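Local atomic coordinates of USG-1 protein homolog (Pseudomonas aeruginosa, PDB entry 2HJS), a protein that probably acts as an NAD(P)-dependent oxidoreductase on aldehyde substrates, as a dimeric relative of aspartate-semialdehyde dehydrogenase. Residues A[245-250]-A[310-315]. Residues are numbered along the deposited sequence; the frame is centred on the assembly and turned at random.
Sequences GDSLSV and NLWIVS
Leu248 and Ile313 face each other as a hydrogen-bonded pair of two antiparallel strands. Leu248 N gives a nearly straight hydrogen bond to Ile313 O (2.8 Å, 166° at the hydrogen), and Ile313 N returns one to Leu248 O. Asp246 with Ser315 and Val250 with Leu311 are paired in the same way, giving six backbone hydrogen bonds in all. The tight side carries Leu248, Val250, Leu311 and Ile313. Leu248 CB lies 4.0 Å from Ile313 CB, and the two side chains cross obliquely. The extended chi2 of Ile313 (170°) carries CD1 on to Val250 CG2, at 3.8 Å. Leu138 of helix 133-145 packs on Val250 on this face.

The other face has sparser contacts between the strands. The second subunit covers it, and no residue of the contact is exposed. The far end of the Trp312 ring comes to Ser247, whose CB lies 3.5 Å from Trp312 CH2. Ser249 CB sits farther off, at the ring edge. Trp312 NE1 is hydrogen-bonded to Pro282 O. A water joins Ser249 OG (2.6 Å), Val250 O and Asn310 ND2; it donates to Val250 O and accepts from Asn310 ND2. Asn310 OD1 is hydrogen-bonded to Asn234 ND2 of the second subunit, and Ala201 of that subunit packs on Trp312. These are central strands of the mixed sheet in the dimerisation domain of the semialdehyde dehydrogenase family, with helices on one face and the partner subunit on the other.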
ATOM      1  N   GLY A 245      -1.625 -12.728   4.560  1.00 48.44           N
ATOM      2  CA  GLY A 245      -2.457 -11.688   5.191  1.00 48.28           C
ATOM      3  C   GLY A 245      -2.795 -10.531   4.274  1.00 49.29           C
ATOM      4  O   GLY A 245      -1.993 -10.176   3.398  1.00 49.12           O
ATOM      5  N   ASP A 246      -3.990  -9.958   4.447  1.00 49.45           N
ATOM      6  CA  ASP A 246      -4.374  -8.726   3.738  1.00 50.08           C
ATOM      7  C   ASP A 246      -4.127  -7.530   4.647  1.00 49.69           C
ATOM      8  O   ASP A 246      -4.445  -7.607   5.823  1.00 50.65           O
ATOM      9  CB  ASP A 246      -5.863  -8.747   3.387  1.00 50.08           C
ATOM     10  CG  ASP A 246      -6.213  -9.833   2.398  1.00 53.36           C
ATOM     11  OD1 ASP A 246      -5.392 -10.151   1.485  1.00 53.75           O
ATOM     12  OD2 ASP A 246      -7.329 -10.366   2.540  1.00 56.52           O
ATOM     13  N   SER A 247      -3.550  -6.452   4.111  1.00 48.68           N
ATOM     14  CA  SER A 247      -3.378  -5.186   4.821  1.00 48.66           C
ATOM     15  C   SER A 247      -4.166  -4.090   4.074  1.00 48.60           C
ATOM     16  O   SER A 247      -3.855  -3.783   2.932  1.00 47.74           O
ATOM     17  CB  SER A 247      -1.890  -4.795   4.886  1.00 49.00           C
ATOM     18  OG  SER A 247      -1.118  -5.841   5.470  1.00 50.07           O
ATOM     19  N   LEU A 248      -5.180  -3.511   4.707  1.00 48.18           N
ATOM     20  CA  LEU A 248      -6.070  -2.589   4.006  1.00 48.58           C
ATOM     21  C   LEU A 248      -5.977  -1.183   4.583  1.00 48.81           C
ATOM     22  O   LEU A 248      -6.029  -1.016   5.794  1.00 48.98           O
ATOM     23  CB  LEU A 248      -7.532  -3.055   4.102  1.00 48.63           C
ATOM     24  CG  LEU A 248      -7.853  -4.540   3.843  1.00 50.14           C
ATOM     25  CD1 LEU A 248      -9.361  -4.766   3.945  1.00 48.69           C
ATOM     26  CD2 LEU A 248      -7.337  -4.964   2.465  1.00 52.18           C
ATOM     27  N   SER A 249      -5.856  -0.186   3.712  1.00 48.47           N
ATOM     28  CA  SER A 249      -5.943   1.200   4.128  1.00 49.49           C
ATOM     29  C   SER A 249      -7.232   1.795   3.564  1.00 49.57           C
ATOM     30  O   SER A 249      -7.434   1.866   2.356  1.00 48.48           O
ATOM     31  CB  SER A 249      -4.713   1.979   3.667  1.00 49.26           C
ATOM     32  OG  SER A 249      -4.885   3.344   3.994  1.00 53.26           O
ATOM     33  N   VAL A 250      -8.117   2.193   4.471  1.00 50.65           N
ATOM     34  CA  VAL A 250      -9.467   2.621   4.131  1.00 51.04           C
ATOM     35  C   VAL A 250      -9.646   4.092   4.503  1.00 51.32           C
ATOM     36  O   VAL A 250      -9.176   4.517   5.550  1.00 51.55           O
ATOM     37  CB  VAL A 250     -10.498   1.729   4.889  1.00 52.35           C
ATOM     38  CG1 VAL A 250     -11.948   2.143   4.586  1.00 51.93           C
ATOM     39  CG2 VAL A 250     -10.287   0.208   4.555  1.00 50.83           C
ATOM     40  N   ASN A 310     -10.056   7.440   8.752  1.00 47.90           N
ATOM     41  CA  ASN A 310      -9.202   6.392   8.208  1.00 47.69           C
ATOM     42  C   ASN A 310      -9.235   5.187   9.101  1.00 48.45           C
ATOM     43  O   ASN A 310      -9.384   5.339  10.301  1.00 47.13           O
ATOM     44  CB  ASN A 310      -7.761   6.865   8.160  1.00 47.81           C
ATOM     45  CG  ASN A 310      -7.546   7.927   7.127  1.00 48.14           C
ATOM     46  OD1 ASN A 310      -7.661   9.122   7.414  1.00 50.31           O
ATOM     47  ND2 ASN A 310      -7.294   7.504   5.893  1.00 49.27           N
ATOM     48  N   LEU A 311      -9.094   4.001   8.502  1.00 48.67           N
ATOM     49  CA  LEU A 311      -8.962   2.755   9.242  1.00 50.13           C
ATOM     50  C   LEU A 311      -7.828   1.974   8.589  1.00 49.43           C
ATOM     51  O   LEU A 311      -7.645   2.061   7.389  1.00 48.76           O
ATOM     52  CB  LEU A 311     -10.230   1.879   9.104  1.00 50.18           C
ATOM     53  CG  LEU A 311     -11.627   2.454   9.330  1.00 52.76           C
ATOM     54  CD1 LEU A 311     -12.605   1.426   8.822  1.00 55.76           C
ATOM     55  CD2 LEU A 311     -11.856   2.662  10.810  1.00 54.35           C
ATOM     56  N   TRP A 312      -7.129   1.163   9.381  1.00 48.91           N
ATOM     57  CA  TRP A 312      -6.156   0.205   8.868  1.00 48.29           C
ATOM     58  C   TRP A 312      -6.609  -1.159   9.346  1.00 48.09           C
ATOM     59  O   TRP A 312      -6.903  -1.335  10.511  1.00 47.92           O
ATOM     60  CB  TRP A 312      -4.767   0.555   9.390  1.00 47.38           C
ATOM     61  CG  TRP A 312      -3.698  -0.531   9.301  1.00 47.83           C
ATOM     62  CD1 TRP A 312      -3.321  -1.406  10.307  1.00 46.55           C
ATOM     63  CD2 TRP A 312      -2.834  -0.816   8.181  1.00 45.58           C
ATOM     64  NE1 TRP A 312      -2.289  -2.206   9.862  1.00 45.85           N
ATOM     65  CE2 TRP A 312      -1.977  -1.871   8.570  1.00 45.50           C
ATOM     66  CE3 TRP A 312      -2.714  -0.291   6.884  1.00 47.05           C
ATOM     67  CZ2 TRP A 312      -0.982  -2.385   7.723  1.00 45.76           C
ATOM     68  CZ3 TRP A 312      -1.733  -0.816   6.035  1.00 46.20           C
ATOM     69  CH2 TRP A 312      -0.874  -1.849   6.472  1.00 46.06           C
ATOM     70  N   ILE A 313      -6.725  -2.108   8.423  1.00 48.37           N
ATOM     71  CA  ILE A 313      -7.312  -3.410   8.723  1.00 47.96           C
ATOM     72  C   ILE A 313      -6.308  -4.498   8.347  1.00 48.30           C
ATOM     73  O   ILE A 313      -5.726  -4.461   7.264  1.00 47.38           O
ATOM     74  CB  ILE A 313      -8.622  -3.625   7.914  1.00 48.03           C
ATOM     75  CG1 ILE A 313      -9.615  -2.477   8.156  1.00 48.23           C
ATOM     76  CG2 ILE A 313      -9.228  -5.015   8.238  1.00 47.54           C
ATOM     77  CD1 ILE A 313     -10.824  -2.496   7.206  1.00 46.73           C
ATOM     78  N   VAL A 314      -6.062  -5.446   9.245  1.00 48.17           N
ATOM     79  CA  VAL A 314      -5.251  -6.598   8.854  1.00 48.42           C
ATOM     80  C   VAL A 314      -5.964  -7.865   9.244  1.00 48.14           C
ATOM     81  O   VAL A 314      -6.575  -7.953  10.312  1.00 48.43           O
ATOM     82  CB  VAL A 314      -3.752  -6.566   9.372  1.00 48.87           C
ATOM     83  CG1 VAL A 314      -2.939  -5.341   8.761  1.00 48.18           C
ATOM     84  CG2 VAL A 314      -3.648  -6.616  10.877  1.00 48.50           C
ATOM     85  N   SER A 315      -5.902  -8.844   8.358  1.00 48.67           N
ATOM     86  CA  SER A 315      -6.605 -10.108   8.569  1.00 49.72           C
ATOM     87  C   SER A 315      -5.900 -11.225   7.821  1.00 49.89           C
ATOM     88  O   SER A 315      -5.231 -10.984   6.793  1.00 50.56           O
ATOM     89  CB  SER A 315      -8.029  -9.993   8.025  1.00 49.10           C
ATOM     90  OG  SER A 315      -8.877 -10.961   8.651  1.00 51.71           O
TER
HETATM   91  O   HOH W   1      -6.103   4.521   6.029  1.00 42.76           O